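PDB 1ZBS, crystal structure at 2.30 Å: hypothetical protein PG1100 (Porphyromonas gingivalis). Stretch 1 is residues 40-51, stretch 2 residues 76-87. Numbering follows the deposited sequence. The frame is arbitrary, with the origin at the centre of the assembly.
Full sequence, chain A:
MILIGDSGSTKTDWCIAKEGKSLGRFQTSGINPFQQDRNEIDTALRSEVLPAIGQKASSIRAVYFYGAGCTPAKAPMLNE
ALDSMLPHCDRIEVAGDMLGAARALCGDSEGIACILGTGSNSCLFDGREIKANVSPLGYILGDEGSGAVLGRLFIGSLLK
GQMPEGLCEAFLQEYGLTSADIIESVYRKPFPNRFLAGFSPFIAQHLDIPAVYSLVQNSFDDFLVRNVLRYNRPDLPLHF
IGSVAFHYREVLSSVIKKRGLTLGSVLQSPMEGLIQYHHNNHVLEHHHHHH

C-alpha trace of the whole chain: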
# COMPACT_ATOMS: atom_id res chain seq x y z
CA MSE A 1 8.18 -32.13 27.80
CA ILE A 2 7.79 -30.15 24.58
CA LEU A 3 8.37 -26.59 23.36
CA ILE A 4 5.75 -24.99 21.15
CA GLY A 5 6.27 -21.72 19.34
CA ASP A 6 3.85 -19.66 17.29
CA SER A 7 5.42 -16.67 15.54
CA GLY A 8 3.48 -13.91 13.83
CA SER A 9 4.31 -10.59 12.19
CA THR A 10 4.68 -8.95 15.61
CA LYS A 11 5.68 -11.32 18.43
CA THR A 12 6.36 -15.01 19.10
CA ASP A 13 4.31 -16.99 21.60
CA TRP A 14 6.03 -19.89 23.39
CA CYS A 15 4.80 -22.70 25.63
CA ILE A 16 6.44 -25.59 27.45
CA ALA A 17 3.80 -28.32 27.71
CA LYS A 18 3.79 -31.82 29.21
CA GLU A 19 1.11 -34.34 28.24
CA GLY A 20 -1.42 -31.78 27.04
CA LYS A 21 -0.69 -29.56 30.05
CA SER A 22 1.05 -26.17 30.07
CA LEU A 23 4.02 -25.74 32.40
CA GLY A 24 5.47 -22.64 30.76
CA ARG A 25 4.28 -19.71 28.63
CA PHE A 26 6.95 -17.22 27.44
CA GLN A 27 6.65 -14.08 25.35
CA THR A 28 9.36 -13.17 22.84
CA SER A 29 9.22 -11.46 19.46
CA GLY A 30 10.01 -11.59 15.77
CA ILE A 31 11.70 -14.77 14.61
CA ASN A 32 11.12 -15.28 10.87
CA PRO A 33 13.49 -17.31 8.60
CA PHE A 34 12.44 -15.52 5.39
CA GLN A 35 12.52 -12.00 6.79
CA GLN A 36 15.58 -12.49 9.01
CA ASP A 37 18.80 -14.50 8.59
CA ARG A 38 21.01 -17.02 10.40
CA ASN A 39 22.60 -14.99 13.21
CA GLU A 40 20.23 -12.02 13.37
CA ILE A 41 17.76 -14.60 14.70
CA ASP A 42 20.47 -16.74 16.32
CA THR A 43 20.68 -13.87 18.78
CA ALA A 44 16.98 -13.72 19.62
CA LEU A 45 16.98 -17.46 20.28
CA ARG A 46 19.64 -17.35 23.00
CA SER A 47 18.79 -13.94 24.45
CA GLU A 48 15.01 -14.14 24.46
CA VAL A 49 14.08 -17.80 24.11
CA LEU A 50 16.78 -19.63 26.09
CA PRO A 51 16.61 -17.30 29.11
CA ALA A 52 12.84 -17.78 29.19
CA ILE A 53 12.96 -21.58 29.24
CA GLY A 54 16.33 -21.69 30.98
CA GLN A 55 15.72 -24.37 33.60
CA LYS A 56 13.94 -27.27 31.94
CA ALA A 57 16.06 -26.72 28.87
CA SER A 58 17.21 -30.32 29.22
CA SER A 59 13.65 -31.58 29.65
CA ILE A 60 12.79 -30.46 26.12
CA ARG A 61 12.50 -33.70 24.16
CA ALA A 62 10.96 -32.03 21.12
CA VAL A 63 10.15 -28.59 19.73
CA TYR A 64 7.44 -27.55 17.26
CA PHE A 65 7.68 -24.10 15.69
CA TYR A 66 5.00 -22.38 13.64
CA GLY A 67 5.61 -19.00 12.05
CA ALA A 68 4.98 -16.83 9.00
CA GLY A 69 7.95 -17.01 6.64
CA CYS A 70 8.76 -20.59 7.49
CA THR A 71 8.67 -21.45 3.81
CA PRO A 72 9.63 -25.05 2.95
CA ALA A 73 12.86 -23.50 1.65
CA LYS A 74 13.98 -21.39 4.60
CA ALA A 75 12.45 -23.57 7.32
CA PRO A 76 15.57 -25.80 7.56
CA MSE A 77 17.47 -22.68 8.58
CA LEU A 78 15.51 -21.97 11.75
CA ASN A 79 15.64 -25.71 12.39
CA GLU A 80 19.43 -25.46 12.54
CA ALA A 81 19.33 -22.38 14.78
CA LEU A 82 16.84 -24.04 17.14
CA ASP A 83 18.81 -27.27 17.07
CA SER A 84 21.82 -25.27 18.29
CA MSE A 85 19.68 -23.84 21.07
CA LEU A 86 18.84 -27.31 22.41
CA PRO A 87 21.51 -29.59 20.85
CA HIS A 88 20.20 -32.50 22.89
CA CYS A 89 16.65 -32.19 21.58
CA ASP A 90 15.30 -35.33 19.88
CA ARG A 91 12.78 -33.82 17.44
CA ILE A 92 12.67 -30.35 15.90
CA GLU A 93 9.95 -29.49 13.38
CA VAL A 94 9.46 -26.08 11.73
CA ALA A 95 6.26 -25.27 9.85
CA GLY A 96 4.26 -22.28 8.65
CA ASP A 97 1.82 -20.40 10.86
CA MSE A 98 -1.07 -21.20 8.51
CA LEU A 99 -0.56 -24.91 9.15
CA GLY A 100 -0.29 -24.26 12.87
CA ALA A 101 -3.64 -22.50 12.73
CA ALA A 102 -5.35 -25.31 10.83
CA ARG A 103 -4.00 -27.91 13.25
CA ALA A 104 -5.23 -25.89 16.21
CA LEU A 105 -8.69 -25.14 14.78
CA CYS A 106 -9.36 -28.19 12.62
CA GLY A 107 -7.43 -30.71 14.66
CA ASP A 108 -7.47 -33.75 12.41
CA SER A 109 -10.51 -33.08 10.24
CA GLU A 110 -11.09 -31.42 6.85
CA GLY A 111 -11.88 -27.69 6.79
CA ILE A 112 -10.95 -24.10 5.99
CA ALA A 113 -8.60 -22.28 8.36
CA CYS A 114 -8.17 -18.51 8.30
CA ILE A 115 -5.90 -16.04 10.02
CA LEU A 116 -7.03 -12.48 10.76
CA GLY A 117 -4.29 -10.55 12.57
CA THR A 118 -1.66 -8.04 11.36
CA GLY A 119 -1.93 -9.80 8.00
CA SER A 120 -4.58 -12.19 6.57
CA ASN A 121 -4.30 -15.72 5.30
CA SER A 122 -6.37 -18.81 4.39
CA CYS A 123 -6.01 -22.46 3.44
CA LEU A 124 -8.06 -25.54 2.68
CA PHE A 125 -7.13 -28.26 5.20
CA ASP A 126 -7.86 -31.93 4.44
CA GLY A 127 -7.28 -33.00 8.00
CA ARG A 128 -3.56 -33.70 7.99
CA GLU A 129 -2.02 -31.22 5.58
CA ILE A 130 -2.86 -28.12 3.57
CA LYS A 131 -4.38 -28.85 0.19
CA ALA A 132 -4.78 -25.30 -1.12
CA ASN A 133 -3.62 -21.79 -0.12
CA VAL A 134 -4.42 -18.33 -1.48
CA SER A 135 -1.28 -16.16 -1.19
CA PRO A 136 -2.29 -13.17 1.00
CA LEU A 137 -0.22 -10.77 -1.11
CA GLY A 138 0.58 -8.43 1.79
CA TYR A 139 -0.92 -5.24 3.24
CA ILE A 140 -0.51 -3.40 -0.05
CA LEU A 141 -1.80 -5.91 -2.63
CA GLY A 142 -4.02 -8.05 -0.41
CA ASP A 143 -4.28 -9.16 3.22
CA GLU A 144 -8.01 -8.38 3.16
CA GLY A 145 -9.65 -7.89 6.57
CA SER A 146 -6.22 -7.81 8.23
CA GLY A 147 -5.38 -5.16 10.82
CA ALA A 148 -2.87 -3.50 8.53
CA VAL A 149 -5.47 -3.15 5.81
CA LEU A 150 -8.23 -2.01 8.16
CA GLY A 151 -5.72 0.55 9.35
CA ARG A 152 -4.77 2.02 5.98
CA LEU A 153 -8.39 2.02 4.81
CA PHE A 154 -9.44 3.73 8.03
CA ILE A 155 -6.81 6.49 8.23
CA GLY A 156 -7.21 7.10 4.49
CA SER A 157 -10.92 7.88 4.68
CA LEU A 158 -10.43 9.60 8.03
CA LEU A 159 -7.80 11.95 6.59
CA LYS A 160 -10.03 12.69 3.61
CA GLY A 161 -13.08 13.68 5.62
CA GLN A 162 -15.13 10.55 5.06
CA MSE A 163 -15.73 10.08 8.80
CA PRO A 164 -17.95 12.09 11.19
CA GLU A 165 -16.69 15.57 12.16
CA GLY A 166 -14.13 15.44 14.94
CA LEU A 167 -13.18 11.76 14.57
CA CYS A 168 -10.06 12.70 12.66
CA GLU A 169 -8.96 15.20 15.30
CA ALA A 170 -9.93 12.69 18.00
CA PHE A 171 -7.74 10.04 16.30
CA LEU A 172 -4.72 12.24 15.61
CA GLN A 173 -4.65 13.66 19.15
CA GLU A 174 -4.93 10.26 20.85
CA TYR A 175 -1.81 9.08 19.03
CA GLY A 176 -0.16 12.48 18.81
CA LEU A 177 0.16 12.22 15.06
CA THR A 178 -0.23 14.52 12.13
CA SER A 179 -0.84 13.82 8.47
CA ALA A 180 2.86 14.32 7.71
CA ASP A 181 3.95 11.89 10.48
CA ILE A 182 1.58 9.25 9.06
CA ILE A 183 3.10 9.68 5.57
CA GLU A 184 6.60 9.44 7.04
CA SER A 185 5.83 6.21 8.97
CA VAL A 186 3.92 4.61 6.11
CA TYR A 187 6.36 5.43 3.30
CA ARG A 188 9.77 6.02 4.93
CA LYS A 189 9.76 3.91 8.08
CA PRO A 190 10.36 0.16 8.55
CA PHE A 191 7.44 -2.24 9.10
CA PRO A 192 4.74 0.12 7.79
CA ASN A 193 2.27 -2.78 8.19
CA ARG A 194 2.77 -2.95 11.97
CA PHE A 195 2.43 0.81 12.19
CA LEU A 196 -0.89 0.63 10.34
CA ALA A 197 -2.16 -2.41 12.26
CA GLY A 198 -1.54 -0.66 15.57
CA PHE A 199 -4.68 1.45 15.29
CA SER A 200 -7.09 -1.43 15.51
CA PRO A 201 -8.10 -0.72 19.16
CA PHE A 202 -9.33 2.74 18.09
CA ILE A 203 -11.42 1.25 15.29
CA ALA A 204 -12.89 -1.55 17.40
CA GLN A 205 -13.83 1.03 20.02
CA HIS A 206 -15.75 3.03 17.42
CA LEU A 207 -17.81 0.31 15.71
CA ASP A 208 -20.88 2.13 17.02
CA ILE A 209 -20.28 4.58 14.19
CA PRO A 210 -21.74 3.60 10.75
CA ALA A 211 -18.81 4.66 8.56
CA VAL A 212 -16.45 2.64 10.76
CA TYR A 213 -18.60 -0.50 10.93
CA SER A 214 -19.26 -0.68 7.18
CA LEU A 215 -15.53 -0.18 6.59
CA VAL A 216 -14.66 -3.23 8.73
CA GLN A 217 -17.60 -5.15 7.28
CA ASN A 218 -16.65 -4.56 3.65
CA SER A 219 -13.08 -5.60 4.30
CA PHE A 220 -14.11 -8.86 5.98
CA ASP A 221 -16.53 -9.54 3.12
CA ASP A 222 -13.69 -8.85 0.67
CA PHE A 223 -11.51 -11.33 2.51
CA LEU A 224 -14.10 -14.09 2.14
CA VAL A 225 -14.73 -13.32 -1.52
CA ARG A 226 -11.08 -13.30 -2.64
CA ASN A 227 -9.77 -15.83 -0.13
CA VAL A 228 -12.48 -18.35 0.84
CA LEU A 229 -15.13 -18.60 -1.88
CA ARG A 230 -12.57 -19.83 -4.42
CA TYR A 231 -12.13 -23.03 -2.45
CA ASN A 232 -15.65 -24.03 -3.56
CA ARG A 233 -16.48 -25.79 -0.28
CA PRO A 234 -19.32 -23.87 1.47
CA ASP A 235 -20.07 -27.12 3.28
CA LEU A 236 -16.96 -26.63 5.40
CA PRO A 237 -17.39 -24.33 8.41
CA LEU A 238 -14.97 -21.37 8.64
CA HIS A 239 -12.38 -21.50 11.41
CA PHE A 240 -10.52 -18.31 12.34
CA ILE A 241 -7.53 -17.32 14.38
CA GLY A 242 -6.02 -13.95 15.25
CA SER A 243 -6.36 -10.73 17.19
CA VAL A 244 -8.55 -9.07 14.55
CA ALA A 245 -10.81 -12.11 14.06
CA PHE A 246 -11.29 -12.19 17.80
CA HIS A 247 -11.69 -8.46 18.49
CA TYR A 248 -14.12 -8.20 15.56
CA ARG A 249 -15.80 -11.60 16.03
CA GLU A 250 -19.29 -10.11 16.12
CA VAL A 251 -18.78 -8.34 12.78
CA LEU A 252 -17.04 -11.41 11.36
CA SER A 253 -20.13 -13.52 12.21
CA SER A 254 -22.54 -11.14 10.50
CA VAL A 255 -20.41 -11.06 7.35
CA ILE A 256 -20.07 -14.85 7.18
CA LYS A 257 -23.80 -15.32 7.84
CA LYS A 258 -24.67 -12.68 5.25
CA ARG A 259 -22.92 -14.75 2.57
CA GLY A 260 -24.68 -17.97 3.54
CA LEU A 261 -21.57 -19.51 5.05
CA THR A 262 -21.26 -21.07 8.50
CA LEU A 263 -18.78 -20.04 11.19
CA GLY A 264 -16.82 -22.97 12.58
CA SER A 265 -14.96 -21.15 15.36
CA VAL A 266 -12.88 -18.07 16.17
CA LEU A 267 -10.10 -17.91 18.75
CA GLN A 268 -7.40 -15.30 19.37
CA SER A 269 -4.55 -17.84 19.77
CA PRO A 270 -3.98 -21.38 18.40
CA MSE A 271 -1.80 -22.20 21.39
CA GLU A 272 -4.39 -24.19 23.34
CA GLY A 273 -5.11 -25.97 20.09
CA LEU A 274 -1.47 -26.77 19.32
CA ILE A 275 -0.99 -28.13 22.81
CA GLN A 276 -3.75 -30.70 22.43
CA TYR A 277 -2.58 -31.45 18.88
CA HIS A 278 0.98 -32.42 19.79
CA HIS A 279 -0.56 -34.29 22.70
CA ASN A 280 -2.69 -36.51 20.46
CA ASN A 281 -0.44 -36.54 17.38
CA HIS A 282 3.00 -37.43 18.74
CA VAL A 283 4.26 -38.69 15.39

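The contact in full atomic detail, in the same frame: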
# COMPACT_ATOMS: atom_id res chain seq x y z
N GLU A 40 21.04 -13.13 12.88
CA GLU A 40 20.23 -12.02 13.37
C GLU A 40 19.02 -12.59 14.11
O GLU A 40 18.27 -11.86 14.76
CB GLU A 40 19.77 -11.10 12.23
CG GLU A 40 18.55 -11.56 11.47
CD GLU A 40 17.96 -10.45 10.61
OE1 GLU A 40 17.59 -9.39 11.18
OE2 GLU A 40 17.88 -10.63 9.37
N ILE A 41 18.84 -13.91 14.00
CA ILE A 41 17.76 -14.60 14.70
C ILE A 41 18.39 -15.58 15.69
O ILE A 41 17.74 -16.09 16.60
CB ILE A 41 16.84 -15.41 13.73
CG1 ILE A 41 15.62 -15.93 14.49
CG2 ILE A 41 17.59 -16.60 13.14
CD1 ILE A 41 14.91 -14.86 15.32
N ASP A 42 19.69 -15.83 15.48
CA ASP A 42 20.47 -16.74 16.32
C ASP A 42 20.73 -16.01 17.64
O ASP A 42 21.14 -16.61 18.63
CB ASP A 42 21.80 -17.04 15.64
CG ASP A 42 22.30 -18.44 15.92
OD1 ASP A 42 21.64 -19.41 15.48
OD2 ASP A 42 23.35 -18.57 16.59
N THR A 43 20.49 -14.71 17.62
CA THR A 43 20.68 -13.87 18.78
C THR A 43 19.41 -13.82 19.62
O THR A 43 19.46 -13.82 20.86
CB THR A 43 21.10 -12.44 18.38
OG1 THR A 43 20.71 -11.52 19.41
CG2 THR A 43 20.45 -12.06 17.07
N ALA A 44 18.27 -13.77 18.94
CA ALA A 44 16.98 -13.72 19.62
C ALA A 44 16.72 -15.04 20.34
O ALA A 44 16.12 -15.07 21.42
CB ALA A 44 15.87 -13.44 18.62
N LEU A 45 17.16 -16.13 19.72
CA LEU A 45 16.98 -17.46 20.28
C LEU A 45 17.65 -17.61 21.64
O LEU A 45 17.02 -18.08 22.60
CB LEU A 45 17.51 -18.52 19.32
CG LEU A 45 16.49 -19.30 18.48
CD1 LEU A 45 15.54 -18.34 17.80
CD2 LEU A 45 17.23 -20.15 17.45
N ARG A 46 18.91 -17.21 21.74
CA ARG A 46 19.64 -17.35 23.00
C ARG A 46 19.72 -16.11 23.87
O ARG A 46 20.59 -16.01 24.73
CB ARG A 46 21.04 -17.91 22.73
CG ARG A 46 21.88 -17.14 21.72
CD ARG A 46 22.83 -18.10 21.01
NE ARG A 46 23.81 -17.44 20.16
CZ ARG A 46 24.60 -18.09 19.31
NH1 ARG A 46 25.48 -17.42 18.57
NH2 ARG A 46 24.52 -19.41 19.18
N SER A 47 18.82 -15.16 23.65
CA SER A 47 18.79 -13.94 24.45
C SER A 47 17.36 -13.66 24.87
O SER A 47 17.10 -12.89 25.80
CB SER A 47 19.32 -12.75 23.64
OG SER A 47 18.39 -12.35 22.65
N GLU A 48 16.42 -14.31 24.18
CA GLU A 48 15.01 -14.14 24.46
C GLU A 48 14.34 -15.48 24.73
O GLU A 48 13.52 -15.60 25.64
CB GLU A 48 14.31 -13.45 23.28
CG GLU A 48 14.90 -12.10 22.91
CD GLU A 48 14.15 -11.42 21.77
OE1 GLU A 48 12.97 -11.06 21.96
OE2 GLU A 48 14.74 -11.26 20.68
N VAL A 49 14.69 -16.49 23.95
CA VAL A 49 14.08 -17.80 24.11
C VAL A 49 14.73 -18.63 25.21
O VAL A 49 14.06 -19.07 26.14
CB VAL A 49 14.13 -18.61 22.80
CG1 VAL A 49 13.24 -19.84 22.92
CG2 VAL A 49 13.68 -17.75 21.63
N LEU A 50 16.04 -18.84 25.10
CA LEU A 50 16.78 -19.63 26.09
C LEU A 50 16.60 -19.13 27.52
O LEU A 50 16.34 -19.92 28.42
CB LEU A 50 18.27 -19.66 25.76
CG LEU A 50 18.84 -21.01 25.30
CD1 LEU A 50 20.33 -20.86 25.07
CD2 LEU A 50 18.57 -22.09 26.34
N PRO A 51 16.77 -17.82 27.75
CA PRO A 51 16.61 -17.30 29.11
C PRO A 51 15.20 -17.43 29.67
O PRO A 51 14.98 -17.36 30.88
CB PRO A 51 17.05 -15.84 28.97
CG PRO A 51 16.67 -15.51 27.55
CD PRO A 51 17.14 -16.75 26.82
N PRO A 76 14.39 -25.06 7.08
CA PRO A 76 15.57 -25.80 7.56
C PRO A 76 16.67 -24.91 8.13
O PRO A 76 17.68 -25.41 8.63
CB PRO A 76 16.03 -26.56 6.32
CG PRO A 76 15.62 -25.66 5.20
CD PRO A 76 14.23 -25.26 5.63
N MSE A 77 16.48 -23.61 8.06
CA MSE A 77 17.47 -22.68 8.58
C MSE A 77 17.17 -22.43 10.06
O MSE A 77 18.06 -22.46 10.91
CB MSE A 77 17.43 -21.38 7.76
CG MSE A 77 18.51 -20.37 8.10
SE MSE A 77 18.12 -19.36 9.71
CE MSE A 77 17.30 -17.79 8.90
N LEU A 78 15.90 -22.20 10.37
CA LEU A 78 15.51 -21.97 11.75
C LEU A 78 15.65 -23.28 12.52
O LEU A 78 15.89 -23.28 13.72
CB LEU A 78 14.06 -21.49 11.81
CG LEU A 78 13.50 -21.14 13.19
CD1 LEU A 78 14.41 -20.17 13.92
CD2 LEU A 78 12.11 -20.54 13.00
N ASN A 79 15.51 -24.38 11.80
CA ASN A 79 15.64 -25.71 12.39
C ASN A 79 17.07 -25.87 12.90
O ASN A 79 17.28 -26.43 13.98
CB ASN A 79 15.31 -26.78 11.34
CG ASN A 79 15.34 -28.19 11.92
OD1 ASN A 79 16.36 -28.64 12.44
ND2 ASN A 79 14.22 -28.89 11.81
N GLU A 80 18.03 -25.37 12.14
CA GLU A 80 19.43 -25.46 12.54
C GLU A 80 19.72 -24.56 13.73
O GLU A 80 20.45 -24.94 14.65
CB GLU A 80 20.34 -25.06 11.37
CG GLU A 80 20.27 -26.00 10.19
CD GLU A 80 21.25 -25.62 9.09
OE1 GLU A 80 22.46 -25.54 9.39
OE2 GLU A 80 20.81 -25.41 7.94
N ALA A 81 19.15 -23.35 13.70
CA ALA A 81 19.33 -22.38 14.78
C ALA A 81 18.73 -22.92 16.07
O ALA A 81 19.36 -22.83 17.13
CB ALA A 81 18.64 -21.07 14.40
N LEU A 82 17.53 -23.46 15.98
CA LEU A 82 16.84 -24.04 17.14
C LEU A 82 17.63 -25.24 17.64
O LEU A 82 17.85 -25.40 18.84
CB LEU A 82 15.43 -24.48 16.77
CG LEU A 82 14.36 -23.40 16.57
CD1 LEU A 82 13.17 -23.99 15.85
CD2 LEU A 82 13.95 -22.82 17.92
N ASP A 83 18.05 -26.08 16.71
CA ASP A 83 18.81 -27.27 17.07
C ASP A 83 20.10 -26.91 17.82
O ASP A 83 20.61 -27.72 18.60
CB ASP A 83 19.11 -28.10 15.82
CG ASP A 83 19.68 -29.46 16.15
OD1 ASP A 83 20.90 -29.55 16.40
OD2 ASP A 83 18.90 -30.45 16.18
N SER A 84 20.62 -25.71 17.60
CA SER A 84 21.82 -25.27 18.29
C SER A 84 21.43 -24.72 19.66
O SER A 84 22.26 -24.64 20.58
CB SER A 84 22.56 -24.20 17.48
OG SER A 84 23.13 -24.77 16.30
N MSE A 85 20.17 -24.34 19.80
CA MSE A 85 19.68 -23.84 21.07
C MSE A 85 19.61 -25.03 22.04
O MSE A 85 20.14 -24.97 23.14
CB MSE A 85 18.30 -23.20 20.90
CG MSE A 85 17.67 -22.74 22.20
SE MSE A 85 16.17 -21.57 21.90
CE MSE A 85 14.80 -22.90 21.59
N LEU A 86 18.94 -26.09 21.61
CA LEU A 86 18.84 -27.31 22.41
C LEU A 86 19.43 -28.42 21.56
O LEU A 86 18.70 -29.14 20.86
CB LEU A 86 17.38 -27.64 22.77
CG LEU A 86 16.56 -26.75 23.71
CD1 LEU A 86 17.48 -26.05 24.69
CD2 LEU A 86 15.77 -25.74 22.90
N PRO A 87 20.76 -28.57 21.60
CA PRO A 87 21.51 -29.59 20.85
C PRO A 87 21.18 -31.01 21.25
O PRO A 87 21.47 -31.97 20.53
CB PRO A 87 22.97 -29.22 21.13
CG PRO A 87 22.89 -28.64 22.52
CD PRO A 87 21.67 -27.76 22.44

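Two helical segments lie side by side here and run roughly the same way, their N-to-C directions 37° apart and their axes 9.9 Å apart at closest approach. No hydrogen bond or salt bridge joins them, so what holds the contact is mainly the fit of apolar side chains; 440 Å² of surface is buried, both sides summed.

The backbones come nearest at a small residue. Ala81 points its CB toward the first helix, and its CA lies 6.0 Å from the CA of Asp42. A methyl group takes up little room, and Leu45 uses the space: its CD2 sits 3.5 Å from Ala81 CB and 3.4 Å from Ala81 O, and reaches 3.6 Å from Leu82 N. The leucine thus rests against the backbone of the second helix as well as its side chains. Its other methyl, CD1, meets Leu78 CD1 at 4.4 Å. The chi1 of Leu45, -102°, lies between wells. Asp42 borders the same alanine, with OD1 3.6 Å from Ala81 CB, a van der Waals contact. Its other oxygen, OD2, faces Arg46 NH2 at 3.0 Å within its own helix, a pairing of charges in which no N-H points at the oxygen.

The large bump from the other side is Met85, a selenomethionine with the largest covered area of any residue in the contact. Its side chain enters a hollow lined by Leu45, Val49 and Leu50. The selenium lies 3.6 Å from Val49 CG1, 4.1 Å from Leu45 CG and 3.7 Å from Leu45 O, while Met85 CG packs 3.7 Å from Leu50 CG. Long and unbranched, the side chain can thread between branched neighbours. The first helix has a wider pi-type turn over 45-49, where Leu50 N bonds Leu45 O at 2.8 Å and Val49 N bonds the same oxygen weakly; the Leu45 carbonyl that the selenium touches is thus already engaged within the first helix.

Toward the beginning of the contact the packing loosens. Ile41 points toward the second helix, yet its CG1 stays 4.4 Å from Leu78 CD1 and its CG2 4.4 Å from Met77 CE, the end methyl of another selenomethionine. At the far end Leu50 CD2 reaches Leu86 CD1, also at 4.4 Å, with Leu86 already in the loop.

The rule to read from this contact is reciprocal: a small alanine where the backbones come close admits a leucine, and a turn later a long, flexible side chain fills the hollow among branched ones.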